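Local coordinates for beta-fructofuranosidase (Bifidobacterium adolescentis, PDB 6NOB), which probably hydrolyses terminal beta-fructofuranosides such as sucrose, releasing fructose, at residues Phe153-Met158 and Arg189-Ala194; Gly193-Ser198 and Thr222-Thr227; Val524-Asp529 and Arg581-Phe586; Arg546-Leu551 and Met605-Ala610; Ser575-Val580 and Phe595-Gln600. All blocks are in the same frame, centred on the assembly; numbering follows the deposited sequence.

Contact 1. Residues Phe153-Met158 and Arg189-Ala194; sequences FGWDNM and RIVGGA
The carbonyl oxygen of Gly192 is gripped twice from the loop 153-158: Met158 N donates to Gly192 O at 2.9 Å, and the CA-H of Asn157 points at the same oxygen, with Asn157 CA to Gly192 O at 3.2 Å. The Asn157 side chain returns the favour. Its CG is anti to the carbonyl carbon (chi1 -71°), on the side of the backbone N, and OD1 beyond it accepts Gly192 N at 2.9 Å, nearly along the C=O axis. The other end of the amide, ND2, reaches Ile190 O through one water. An alanine here would probably leave Gly192 N without its acceptor and break up the water bridge, loosening the loop from the strand. Two residues beyond Gly192, Ala194 N donates to Met158 O at 2.9 Å. Gly193 is pressed so close to Met158 N that a CB would clash, and its backbone angles also call for glycine. Beside this polar seam Trp155 presents its rim, CZ3 lying 3.7 Å from Val191 CG2. The indole meets Trp128 almost at a right angle, and its NE1 bonds a diethylene glycol molecule. A loop of one blade is thus latched to the first strand of the next, as suits the five-bladed beta-propeller of family 32, beside the WMNDPNG motif of its active-site end.

Contact 2. Residues Gly193-Ser198 and Thr222-Thr227; sequences GAFSGS and TRHLET
The rings of Phe195 and His224 lie nearly parallel, 16° apart, but offset, so that little of one ring lies over the other, with centroids 4.4 Å apart. What covers the middle of the phenyl face is the methylene of the histidine: His224 CB stands 3.3 Å from the Phe195 centroid, a CH-pi contact close to the ring normal. Over the imidazole face stands Phe195 CZ, displaced toward the rim, and Phe195 CE2 comes to 3.2 Å from His224 ND1. The histidine CG is anti to the backbone N (chi1 -177°). At the outer side of the ring His224 NE2 donates to Glu226 OE1 at 2.9 Å, in the ring plane. ND1 is engaged by Glu236, so both nitrogens face carboxylates, which probably fixes the ring's rotation. These residues sit on the first two antiparallel strands of a four-stranded propeller blade, with Gly193 and His224 as a hydrogen-bonded pair. Beyond the corner at Ala194 the chain is drawn in again by Phe195 N to Thr222 O at 2.7 Å and by Thr222 N to Ser196 O. On the other face of the sheet the Arg223 guanidinium lies over Ala194 CB, which is 3.4 Å from its plane and toward its rim. Its nitrogens look elsewhere: NE forms a salt bridge with Glu252, and NH1 donates to Glu179 O.

Contact 3. Residues Val524-Asp529 and Arg581-Phe586; sequences VHLADD and RQVEVF
Val524 and Val583 form the tight end of this contact, a hydrogen-bonded antiparallel pair joined by Val524 N to Val583 O and Val583 N to Val524 O, both 2.8 Å and nearly straight. The next rung is shorter still, Leu526 N to Arg581 O at 2.6 Å. On the buried face the valines meet flank to flank, CB to CB at 4.4 Å. The other face is the more solvent-exposed one: the His525 ring and the Gln582 amide lie side by side, pointing the same way with planes 26° apart, and His525 CE1 is 3.7 Å from Gln582 CD. The amide's NE2 bonds to Asn523. Past the strand end, toward the partly exposed turn, the long Arg581 side chain does the work. The chain bends at chi2 (-63°), which sets CD beside the turn; one guanidinium face has Asp528 O 3.0 Å above its plane, toward the rim. Within that plane NH2 makes a salt bridge to the anti lone pair of Asp529 OD1, also at 3.0 Å. An alanine here would probably leave Asp529 without its close positive mate and uncover the 527-529 turn. Strand 519-526 lies between 582-588 and 624-632 in the six-stranded sheet of the C-terminal sandwich, while Met534, from strand 532-540 of the facing sheet, packs on both Val524 and Val583.

Contact 4. Residues Arg546-Leu551 and Met605-Ala610; sequences RPTELL and MLFQGA
This is a buried side-chain contact between the two sheets of the C-terminal domain: Phe607, just past the end of strand 601-606, reaches across to Thr548 and Leu550 on strand 547-555. The phenyl ring carries most of it. Its CG is anti to the backbone N (chi1 -178°), and the side chain slides past Leu550 in the opposite direction. Leu550 CB sits over the middle of one face, 3.6 Å from the Phe607 centroid and only 10° off the normal, a well-formed CH-pi contact. Leu550 CD2 follows nearer the root of the ring, 3.8 Å from Phe607 CD1. Such packing between facing sheets builds the core of the beta-sandwich that follows the propeller in family 32 enzymes. Val592 of the facing sheet touches Leu550, and Ala537 of Leu550's own sheet touches Phe607. At its far end the ring meets polar atoms. Phe607 CZ is 3.2 Å from Thr548 OG1, which comes in obliquely, and 3.7 Å from Glu549 N near the ring plane. Thr548 OG1 donates to a water at 2.9 Å, and that water donates to Gln608 O at 2.7 Å. The Gln608 side chain turns back on its own segment, its NE2 donating to Gly609 O.

Contact 5. Residues Ser575-Val580 and Phe595-Gln600; sequences SGITDV and FLNGGQ
Asn597 takes up a left-handed backbone conformation (phi 53°, psi 41°), and its CG, anti to the carbonyl carbon (chi1 -77°), is turned toward the loop 575-580. Asn597 ND2 serves two acceptors, one for each hydrogen: Asp579 O at 3.1 Å and, within its own turn, Gln600 OE1 at 2.8 Å. Both oxygens lie in the amide plane, so the bonds hold the group flat, although the amide nitrogen stands well above the carbonyl plane of Asp579. The remaining atom, OD1, accepts the backbone N of Arg581, so the whole amide is pinned. Gln600 runs out extended and crosses Ile577 obliquely, the methyl Ile577 CD1 lying 3.8 Å from Gln600 CD. Its NE2 continues through one water to Thr578 O, tying a second carbonyl of the loop to the turn. Deeper in, the contact becomes apolar: Leu596 CD1 touches both Ser575 CB at 3.7 Å and Val580 CG2 at 3.9 Å. Gly598 and Gly599 keep phi positive, and Gly599 N closes back on Leu596 O at 2.9 Å. This is a tight beta-hairpin turn, joining antiparallel strands 591-596 and 601-606, clasped by the loop that crosses from one sheet of the C-terminal sandwich to the other.

In the fold
Contacts 1 and 2 belong to the propeller and share Gly193 and Ala194: strand 190-202 takes a loop of the preceding blade along one edge and its own blade partner along the other, and both contacts are buried and rich in backbone bonds. The other three lie in the C-terminal sandwich, contact 3 being about 43 Å from contact 1 between centres. Contacts 3 and 5 touch and are only partly buried, with charges and amides fixing turns at the sandwich rim; neighbouring strands 582-588 and 591-596 link them. Contact 4 sits inside, between the sheets, where ring and aliphatic packing replaces salt bridges and strand ladders.

Contact 1. Residues Phe153-Met158 and Arg189-Ala194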
# COMPACT_ATOMS: atom_id res chain seq x y z
N PHE A 153 -9.44 -12.89 5.68
CA PHE A 153 -8.54 -12.87 4.53
C PHE A 153 -8.91 -11.82 3.49
O PHE A 153 -8.08 -11.49 2.64
CB PHE A 153 -8.53 -14.25 3.86
CG PHE A 153 -7.32 -14.51 3.01
CD1 PHE A 153 -6.09 -14.79 3.59
CD2 PHE A 153 -7.41 -14.49 1.62
CE1 PHE A 153 -4.97 -15.03 2.80
CE2 PHE A 153 -6.31 -14.74 0.83
CZ PHE A 153 -5.08 -15.01 1.42
N GLY A 154 -10.13 -11.27 3.54
CA GLY A 154 -10.56 -10.24 2.64
C GLY A 154 -10.67 -8.88 3.33
O GLY A 154 -10.38 -8.72 4.51
N TRP A 155 -11.09 -7.90 2.54
CA TRP A 155 -11.31 -6.56 3.07
C TRP A 155 -12.49 -6.57 4.04
O TRP A 155 -13.47 -7.30 3.84
CB TRP A 155 -11.54 -5.57 1.93
CG TRP A 155 -11.63 -4.15 2.39
CD1 TRP A 155 -10.62 -3.23 2.42
CD2 TRP A 155 -12.79 -3.48 2.89
NE1 TRP A 155 -11.08 -2.03 2.92
CE2 TRP A 155 -12.41 -2.16 3.21
CE3 TRP A 155 -14.12 -3.86 3.10
CZ2 TRP A 155 -13.31 -1.23 3.73
CZ3 TRP A 155 -15.01 -2.94 3.62
CH2 TRP A 155 -14.60 -1.64 3.92
N ASP A 156 -12.40 -5.75 5.08
CA ASP A 156 -13.47 -5.60 6.06
C ASP A 156 -13.29 -4.26 6.76
O ASP A 156 -12.52 -3.41 6.30
CB ASP A 156 -13.49 -6.78 7.05
CG ASP A 156 -14.87 -7.08 7.58
OD1 ASP A 156 -15.74 -6.19 7.55
OD2 ASP A 156 -15.09 -8.22 8.05
N ASN A 157 -14.01 -4.06 7.86
CA ASN A 157 -13.95 -2.81 8.60
C ASN A 157 -12.50 -2.46 8.94
O ASN A 157 -11.76 -3.28 9.50
CB ASN A 157 -14.79 -2.90 9.87
CG ASN A 157 -16.28 -2.92 9.58
OD1 ASN A 157 -16.79 -2.12 8.80
ND2 ASN A 157 -17.00 -3.85 10.21
N MET A 158 -12.10 -1.24 8.61
CA MET A 158 -10.70 -0.91 8.44
C MET A 158 -10.05 -0.46 9.74
O MET A 158 -10.58 0.42 10.44
CB MET A 158 -10.54 0.17 7.37
CG MET A 158 -10.41 -0.40 5.97
SD MET A 158 -8.86 -1.30 5.77
CE MET A 158 -9.40 -3.01 5.81
N ARG A 189 -25.66 -3.29 9.84
CA ARG A 189 -26.13 -2.66 8.62
C ARG A 189 -25.10 -1.74 7.99
O ARG A 189 -25.25 -1.36 6.83
CB ARG A 189 -27.41 -1.87 8.90
CG ARG A 189 -28.58 -2.69 9.44
CD ARG A 189 -29.68 -1.77 9.94
NE ARG A 189 -29.19 -0.91 11.02
CZ ARG A 189 -29.83 0.16 11.47
NH1 ARG A 189 -30.99 0.53 10.95
NH2 ARG A 189 -29.31 0.87 12.46
N ILE A 190 -24.05 -1.38 8.73
CA ILE A 190 -23.09 -0.39 8.25
C ILE A 190 -21.72 -1.04 8.10
O ILE A 190 -21.43 -2.09 8.67
CB ILE A 190 -23.01 0.84 9.18
CG1 ILE A 190 -22.84 0.41 10.64
CG2 ILE A 190 -24.27 1.68 9.04
CD1 ILE A 190 -22.73 1.57 11.60
N VAL A 191 -20.88 -0.39 7.29
CA VAL A 191 -19.52 -0.83 7.02
C VAL A 191 -18.66 0.41 6.84
O VAL A 191 -19.13 1.46 6.40
CB VAL A 191 -19.47 -1.76 5.77
CG1 VAL A 191 -19.85 -0.99 4.51
CG2 VAL A 191 -18.10 -2.41 5.63
N GLY A 192 -17.38 0.29 7.21
CA GLY A 192 -16.45 1.40 7.06
C GLY A 192 -15.17 1.23 7.86
O GLY A 192 -14.53 0.18 7.78
N GLY A 193 -14.79 2.25 8.62
CA GLY A 193 -13.66 2.16 9.52
C GLY A 193 -12.69 3.31 9.32
O GLY A 193 -13.03 4.35 8.75
N ALA A 194 -11.46 3.11 9.80
CA ALA A 194 -10.40 4.11 9.68
C ALA A 194 -9.71 3.91 8.33
O ALA A 194 -8.80 3.09 8.20
CB ALA A 194 -9.41 3.99 10.83
O HOH W 1 -19.96 -3.70 10.27

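Contact 2. Residues Gly193-Ser198 and Thr222-Thr227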
# COMPACT_ATOMS: atom_id res chain seq x y z
N GLY A 193 -14.79 2.25 8.62
CA GLY A 193 -13.66 2.16 9.52
C GLY A 193 -12.69 3.31 9.32
O GLY A 193 -13.03 4.35 8.75
N ALA A 194 -11.46 3.11 9.80
CA ALA A 194 -10.40 4.11 9.68
C ALA A 194 -9.71 3.91 8.33
O ALA A 194 -8.80 3.09 8.20
CB ALA A 194 -9.41 3.99 10.83
N PHE A 195 -10.14 4.67 7.33
CA PHE A 195 -9.59 4.54 5.98
C PHE A 195 -8.23 5.23 5.90
O PHE A 195 -7.65 5.67 6.90
CB PHE A 195 -10.58 5.09 4.95
CG PHE A 195 -11.63 4.11 4.53
CD1 PHE A 195 -11.96 3.03 5.34
CD2 PHE A 195 -12.28 4.25 3.32
CE1 PHE A 195 -12.93 2.12 4.96
CE2 PHE A 195 -13.25 3.34 2.92
CZ PHE A 195 -13.57 2.27 3.75
N SER A 196 -7.70 5.33 4.68
CA SER A 196 -6.31 5.71 4.48
C SER A 196 -6.05 7.15 4.94
O SER A 196 -6.96 7.98 5.02
CB SER A 196 -5.94 5.55 3.01
OG SER A 196 -5.74 4.18 2.70
N GLY A 197 -4.78 7.43 5.24
CA GLY A 197 -4.38 8.75 5.71
C GLY A 197 -2.89 8.96 5.58
O GLY A 197 -2.12 8.04 5.31
N SER A 198 -2.48 10.21 5.79
CA SER A 198 -1.09 10.65 5.67
C SER A 198 -0.59 11.20 7.00
O SER A 198 -1.33 11.28 7.99
CB SER A 198 -0.95 11.70 4.56
OG SER A 198 -1.85 12.78 4.76
N THR A 222 -9.15 9.40 6.57
CA THR A 222 -10.55 9.34 6.21
C THR A 222 -11.29 8.39 7.15
O THR A 222 -10.82 7.27 7.40
CB THR A 222 -10.74 8.88 4.77
OG1 THR A 222 -10.21 9.87 3.88
CG2 THR A 222 -12.22 8.66 4.45
N ARG A 223 -12.43 8.84 7.66
CA ARG A 223 -13.39 7.96 8.32
C ARG A 223 -14.50 7.65 7.33
O ARG A 223 -15.02 8.56 6.67
CB ARG A 223 -13.96 8.60 9.59
CG ARG A 223 -13.04 8.53 10.79
CD ARG A 223 -13.03 7.13 11.40
NE ARG A 223 -12.01 6.99 12.42
CZ ARG A 223 -11.70 5.84 13.01
NH1 ARG A 223 -12.34 4.73 12.68
NH2 ARG A 223 -10.74 5.80 13.93
N HIS A 224 -14.85 6.37 7.21
CA HIS A 224 -15.84 5.91 6.25
C HIS A 224 -17.02 5.30 7.00
O HIS A 224 -16.83 4.49 7.91
CB HIS A 224 -15.22 4.88 5.30
CG HIS A 224 -16.16 4.40 4.23
ND1 HIS A 224 -16.10 4.86 2.93
CD2 HIS A 224 -17.15 3.48 4.26
CE1 HIS A 224 -17.03 4.25 2.21
NE2 HIS A 224 -17.68 3.41 3.00
N LEU A 225 -18.23 5.72 6.62
CA LEU A 225 -19.46 5.16 7.15
C LEU A 225 -20.42 4.94 5.99
O LEU A 225 -20.70 5.87 5.24
CB LEU A 225 -20.09 6.09 8.19
CG LEU A 225 -21.55 5.80 8.56
CD1 LEU A 225 -21.66 4.47 9.29
CD2 LEU A 225 -22.11 6.93 9.39
N GLU A 226 -20.90 3.71 5.84
CA GLU A 226 -21.73 3.35 4.70
C GLU A 226 -22.77 2.31 5.11
O GLU A 226 -22.43 1.32 5.76
CB GLU A 226 -20.87 2.81 3.55
CG GLU A 226 -21.67 2.19 2.42
CD GLU A 226 -20.79 1.70 1.29
OE1 GLU A 226 -19.55 1.78 1.42
OE2 GLU A 226 -21.34 1.22 0.27
N THR A 227 -24.02 2.55 4.72
CA THR A 227 -25.07 1.55 4.87
C THR A 227 -24.93 0.52 3.76
O THR A 227 -25.03 0.85 2.58
CB THR A 227 -26.44 2.22 4.81
OG1 THR A 227 -26.49 3.30 5.76
CG2 THR A 227 -27.55 1.22 5.12

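Contact 3. Residues Val524-Asp529 and Arg581-Phe586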
# COMPACT_ATOMS: atom_id res chain seq x y z
N VAL A 524 20.80 -6.58 -16.08
CA VAL A 524 21.15 -7.00 -17.43
C VAL A 524 21.34 -5.77 -18.30
O VAL A 524 20.50 -4.86 -18.29
CB VAL A 524 20.08 -7.94 -18.03
CG1 VAL A 524 20.51 -8.43 -19.41
CG2 VAL A 524 19.83 -9.11 -17.10
N HIS A 525 22.43 -5.74 -19.07
CA HIS A 525 22.74 -4.65 -19.98
C HIS A 525 22.66 -5.15 -21.41
O HIS A 525 23.40 -6.07 -21.79
CB HIS A 525 24.12 -4.07 -19.69
CG HIS A 525 24.17 -3.20 -18.48
ND1 HIS A 525 23.66 -1.92 -18.46
CD2 HIS A 525 24.65 -3.43 -17.23
CE1 HIS A 525 23.84 -1.40 -17.26
NE2 HIS A 525 24.43 -2.29 -16.50
N LEU A 526 21.77 -4.56 -22.20
CA LEU A 526 21.59 -4.91 -23.60
C LEU A 526 22.29 -3.89 -24.49
O LEU A 526 22.32 -2.70 -24.17
CB LEU A 526 20.10 -4.99 -23.96
CG LEU A 526 19.27 -5.96 -23.12
CD1 LEU A 526 17.79 -5.76 -23.38
CD2 LEU A 526 19.67 -7.40 -23.39
N ALA A 527 22.86 -4.37 -25.59
CA ALA A 527 23.66 -3.54 -26.48
C ALA A 527 22.87 -2.95 -27.64
O ALA A 527 23.41 -2.11 -28.37
CB ALA A 527 24.84 -4.34 -27.04
N ASP A 528 21.62 -3.34 -27.83
CA ASP A 528 20.87 -2.95 -29.02
C ASP A 528 19.38 -3.02 -28.70
O ASP A 528 18.97 -3.23 -27.56
CB ASP A 528 21.24 -3.84 -30.20
CG ASP A 528 21.29 -5.31 -29.83
OD1 ASP A 528 20.25 -5.85 -29.39
OD2 ASP A 528 22.37 -5.92 -29.96
N ASP A 529 18.56 -2.86 -29.74
CA ASP A 529 17.11 -2.88 -29.62
C ASP A 529 16.50 -4.15 -30.22
O ASP A 529 15.32 -4.15 -30.59
CB ASP A 529 16.50 -1.64 -30.28
CG ASP A 529 15.20 -1.22 -29.63
OD1 ASP A 529 15.23 -0.85 -28.44
OD2 ASP A 529 14.16 -1.27 -30.32
N ARG A 581 17.78 -0.57 -22.59
CA ARG A 581 19.15 -1.05 -22.63
C ARG A 581 19.56 -1.67 -21.29
O ARG A 581 20.41 -2.56 -21.25
CB ARG A 581 20.11 0.07 -23.01
CG ARG A 581 19.90 0.61 -24.41
CD ARG A 581 20.16 -0.45 -25.46
NE ARG A 581 19.93 0.07 -26.81
CZ ARG A 581 18.76 0.06 -27.43
NH1 ARG A 581 18.65 0.56 -28.65
NH2 ARG A 581 17.69 -0.46 -26.83
N GLN A 582 18.96 -1.20 -20.20
CA GLN A 582 19.21 -1.76 -18.88
C GLN A 582 17.92 -2.35 -18.34
O GLN A 582 16.88 -1.69 -18.33
CB GLN A 582 19.74 -0.70 -17.91
CG GLN A 582 20.11 -1.28 -16.55
CD GLN A 582 20.72 -0.26 -15.61
OE1 GLN A 582 20.62 0.95 -15.83
NE2 GLN A 582 21.36 -0.75 -14.55
N VAL A 583 17.99 -3.60 -17.89
CA VAL A 583 16.88 -4.29 -17.25
C VAL A 583 17.32 -4.70 -15.85
O VAL A 583 18.28 -5.47 -15.70
CB VAL A 583 16.41 -5.51 -18.05
CG1 VAL A 583 15.32 -6.25 -17.29
CG2 VAL A 583 15.91 -5.09 -19.42
N GLU A 584 16.64 -4.18 -14.83
CA GLU A 584 16.91 -4.51 -13.44
C GLU A 584 15.69 -5.23 -12.87
O GLU A 584 14.58 -4.69 -12.93
CB GLU A 584 17.25 -3.26 -12.63
CG GLU A 584 17.95 -3.56 -11.32
CD GLU A 584 18.46 -2.31 -10.62
OE1 GLU A 584 17.67 -1.38 -10.38
OE2 GLU A 584 19.67 -2.26 -10.31
N VAL A 585 15.90 -6.43 -12.33
CA VAL A 585 14.81 -7.30 -11.92
C VAL A 585 14.98 -7.68 -10.46
O VAL A 585 16.05 -8.14 -10.05
CB VAL A 585 14.76 -8.58 -12.79
CG1 VAL A 585 13.59 -9.45 -12.36
CG2 VAL A 585 14.66 -8.22 -14.26
N PHE A 586 13.92 -7.49 -9.68
CA PHE A 586 13.79 -8.04 -8.33
C PHE A 586 12.65 -9.05 -8.36
O PHE A 586 11.49 -8.67 -8.54
CB PHE A 586 13.50 -6.96 -7.29
CG PHE A 586 14.62 -5.97 -7.08
CD1 PHE A 586 14.79 -4.91 -7.96
CD2 PHE A 586 15.46 -6.07 -5.99
CE1 PHE A 586 15.80 -3.98 -7.76
CE2 PHE A 586 16.47 -5.15 -5.78
CZ PHE A 586 16.64 -4.10 -6.67

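Contact 4. Residues Arg546-Leu551 and Met605-Ala610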
# COMPACT_ATOMS: atom_id res chain seq x y z
N ARG A 546 -2.96 -24.71 -14.03
CA ARG A 546 -2.24 -24.57 -15.29
C ARG A 546 -0.81 -24.12 -15.04
O ARG A 546 -0.54 -23.38 -14.08
CB ARG A 546 -2.94 -23.56 -16.19
CG ARG A 546 -4.02 -24.14 -17.09
CD ARG A 546 -4.46 -23.09 -18.10
NE ARG A 546 -5.16 -21.98 -17.47
CZ ARG A 546 -5.04 -20.71 -17.84
NH1 ARG A 546 -4.23 -20.38 -18.84
NH2 ARG A 546 -5.72 -19.76 -17.21
N PRO A 547 0.14 -24.55 -15.87
CA PRO A 547 1.50 -24.01 -15.78
C PRO A 547 1.51 -22.52 -16.08
O PRO A 547 0.85 -22.04 -17.00
CB PRO A 547 2.26 -24.80 -16.85
CG PRO A 547 1.46 -26.05 -17.05
CD PRO A 547 0.03 -25.65 -16.85
N THR A 548 2.27 -21.76 -15.27
CA THR A 548 2.44 -20.34 -15.51
C THR A 548 3.89 -20.04 -15.85
O THR A 548 4.81 -20.77 -15.44
CB THR A 548 2.03 -19.49 -14.30
OG1 THR A 548 2.79 -19.86 -13.15
CG2 THR A 548 0.55 -19.69 -14.01
N GLU A 549 4.10 -18.95 -16.58
CA GLU A 549 5.43 -18.52 -16.99
C GLU A 549 5.45 -17.00 -16.99
O GLU A 549 4.54 -16.37 -17.52
CB GLU A 549 5.78 -19.07 -18.38
CG GLU A 549 7.27 -19.09 -18.67
CD GLU A 549 7.59 -19.64 -20.04
OE1 GLU A 549 6.71 -19.63 -20.92
OE2 GLU A 549 8.75 -20.07 -20.24
N LEU A 550 6.49 -16.43 -16.38
CA LEU A 550 6.65 -14.99 -16.26
C LEU A 550 7.84 -14.55 -17.10
O LEU A 550 8.97 -15.00 -16.86
CB LEU A 550 6.84 -14.58 -14.80
CG LEU A 550 7.10 -13.10 -14.53
CD1 LEU A 550 5.90 -12.27 -14.97
CD2 LEU A 550 7.41 -12.86 -13.06
N LEU A 551 7.60 -13.68 -18.08
CA LEU A 551 8.62 -13.24 -19.01
C LEU A 551 8.69 -11.73 -19.08
O LEU A 551 7.69 -11.03 -18.90
CB LEU A 551 8.37 -13.77 -20.43
CG LEU A 551 7.82 -15.18 -20.61
CD1 LEU A 551 7.42 -15.39 -22.06
CD2 LEU A 551 8.85 -16.20 -20.19
N MET A 605 4.18 -6.87 -10.53
CA MET A 605 2.94 -7.60 -10.34
C MET A 605 3.21 -8.83 -9.49
O MET A 605 4.35 -9.30 -9.39
CB MET A 605 2.32 -8.03 -11.68
CG MET A 605 3.08 -9.15 -12.38
SD MET A 605 2.38 -9.56 -13.99
CE MET A 605 2.65 -8.02 -14.87
N LEU A 606 2.14 -9.35 -8.88
CA LEU A 606 2.23 -10.62 -8.17
C LEU A 606 2.35 -11.77 -9.16
O LEU A 606 1.66 -11.81 -10.19
CB LEU A 606 0.99 -10.83 -7.30
CG LEU A 606 0.69 -9.78 -6.22
CD1 LEU A 606 -0.56 -10.18 -5.44
CD2 LEU A 606 1.87 -9.61 -5.29
N PHE A 607 3.23 -12.72 -8.85
CA PHE A 607 3.36 -13.93 -9.66
C PHE A 607 3.98 -15.01 -8.78
O PHE A 607 5.17 -14.94 -8.46
CB PHE A 607 4.21 -13.68 -10.90
CG PHE A 607 4.34 -14.89 -11.78
CD1 PHE A 607 5.39 -15.79 -11.60
CD2 PHE A 607 3.40 -15.15 -12.76
CE1 PHE A 607 5.50 -16.91 -12.40
CE2 PHE A 607 3.51 -16.27 -13.57
CZ PHE A 607 4.56 -17.15 -13.39
N GLN A 608 3.18 -16.01 -8.41
CA GLN A 608 3.63 -17.07 -7.52
C GLN A 608 4.56 -18.02 -8.27
O GLN A 608 4.11 -18.88 -9.03
CB GLN A 608 2.43 -17.82 -6.94
CG GLN A 608 2.81 -18.89 -5.93
CD GLN A 608 3.53 -18.31 -4.72
OE1 GLN A 608 2.94 -17.55 -3.95
NE2 GLN A 608 4.80 -18.67 -4.56
N GLY A 609 5.86 -17.87 -8.04
CA GLY A 609 6.80 -18.85 -8.55
C GLY A 609 6.77 -20.12 -7.74
O GLY A 609 6.29 -20.17 -6.61
N ALA A 610 7.30 -21.19 -8.34
CA ALA A 610 7.33 -22.48 -7.66
C ALA A 610 8.17 -22.40 -6.39
O ALA A 610 9.13 -21.62 -6.30
CB ALA A 610 7.87 -23.56 -8.59
O HOH W 2 1.93 -18.76 -10.65

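Contact 5. Residues Ser575-Val580 and Phe595-Gln600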
# COMPACT_ATOMS: atom_id res chain seq x y z
N SER A 575 5.76 -1.64 -21.53
CA SER A 575 6.59 -0.80 -20.67
C SER A 575 6.38 0.68 -20.95
O SER A 575 6.62 1.51 -20.06
CB SER A 575 8.06 -1.17 -20.83
OG SER A 575 8.63 -0.58 -21.98
N GLY A 576 5.96 1.03 -22.16
CA GLY A 576 5.68 2.41 -22.50
C GLY A 576 6.88 3.24 -22.89
O GLY A 576 6.75 4.46 -23.03
N ILE A 577 8.04 2.62 -23.08
CA ILE A 577 9.24 3.34 -23.51
C ILE A 577 9.91 2.56 -24.63
O ILE A 577 9.69 1.36 -24.81
CB ILE A 577 10.24 3.58 -22.36
CG1 ILE A 577 10.90 2.26 -21.94
CG2 ILE A 577 9.55 4.24 -21.17
CD1 ILE A 577 12.09 2.45 -21.03
N THR A 578 10.74 3.27 -25.39
CA THR A 578 11.56 2.67 -26.42
C THR A 578 13.01 2.59 -25.96
O THR A 578 13.41 3.21 -24.97
CB THR A 578 11.47 3.47 -27.72
OG1 THR A 578 11.69 4.86 -27.44
CG2 THR A 578 10.09 3.31 -28.36
N ASP A 579 13.79 1.80 -26.69
CA ASP A 579 15.24 1.73 -26.51
C ASP A 579 15.62 1.33 -25.08
O ASP A 579 16.35 2.03 -24.38
CB ASP A 579 15.90 3.06 -26.91
CG ASP A 579 15.69 3.40 -28.37
OD1 ASP A 579 16.09 2.58 -29.23
OD2 ASP A 579 15.12 4.47 -28.66
N VAL A 580 15.09 0.18 -24.66
CA VAL A 580 15.49 -0.39 -23.37
C VAL A 580 16.89 -0.97 -23.50
O VAL A 580 17.17 -1.77 -24.40
CB VAL A 580 14.48 -1.46 -22.93
CG1 VAL A 580 14.94 -2.11 -21.63
CG2 VAL A 580 13.09 -0.85 -22.76
N PHE A 595 12.73 -2.65 -13.28
CA PHE A 595 13.09 -1.26 -13.54
C PHE A 595 13.94 -1.20 -14.80
O PHE A 595 14.94 -1.91 -14.92
CB PHE A 595 13.83 -0.66 -12.34
CG PHE A 595 13.02 -0.71 -11.08
CD1 PHE A 595 13.09 -1.82 -10.24
CD2 PHE A 595 12.17 0.33 -10.74
CE1 PHE A 595 12.33 -1.88 -9.09
CE2 PHE A 595 11.42 0.28 -9.59
CZ PHE A 595 11.49 -0.83 -8.76
N LEU A 596 13.53 -0.36 -15.75
CA LEU A 596 14.18 -0.25 -17.05
C LEU A 596 14.88 1.09 -17.19
O LEU A 596 14.36 2.12 -16.73
CB LEU A 596 13.16 -0.43 -18.18
CG LEU A 596 12.30 -1.69 -18.11
CD1 LEU A 596 11.43 -1.81 -19.34
CD2 LEU A 596 13.17 -2.92 -17.95
N ASN A 597 16.05 1.07 -17.82
CA ASN A 597 16.83 2.28 -18.09
C ASN A 597 17.05 3.10 -16.82
O ASN A 597 16.96 4.33 -16.82
CB ASN A 597 16.16 3.12 -19.18
CG ASN A 597 16.38 2.56 -20.57
OD1 ASN A 597 16.99 1.50 -20.73
ND2 ASN A 597 15.89 3.27 -21.58
N GLY A 598 17.34 2.41 -15.72
CA GLY A 598 17.60 3.09 -14.46
C GLY A 598 16.39 3.74 -13.83
O GLY A 598 16.55 4.66 -13.03
N GLY A 599 15.19 3.29 -14.17
CA GLY A 599 13.98 3.85 -13.61
C GLY A 599 13.17 4.70 -14.55
O GLY A 599 12.22 5.36 -14.10
N GLN A 600 13.51 4.74 -15.84
CA GLN A 600 12.69 5.45 -16.81
C GLN A 600 11.25 4.94 -16.77
O GLN A 600 10.30 5.71 -16.89
CB GLN A 600 13.29 5.29 -18.21
CG GLN A 600 12.63 6.14 -19.28
CD GLN A 600 13.31 5.98 -20.62
OE1 GLN A 600 14.43 5.48 -20.71
NE2 GLN A 600 12.63 6.41 -21.68
O HOH W 3 14.00 5.66 -24.30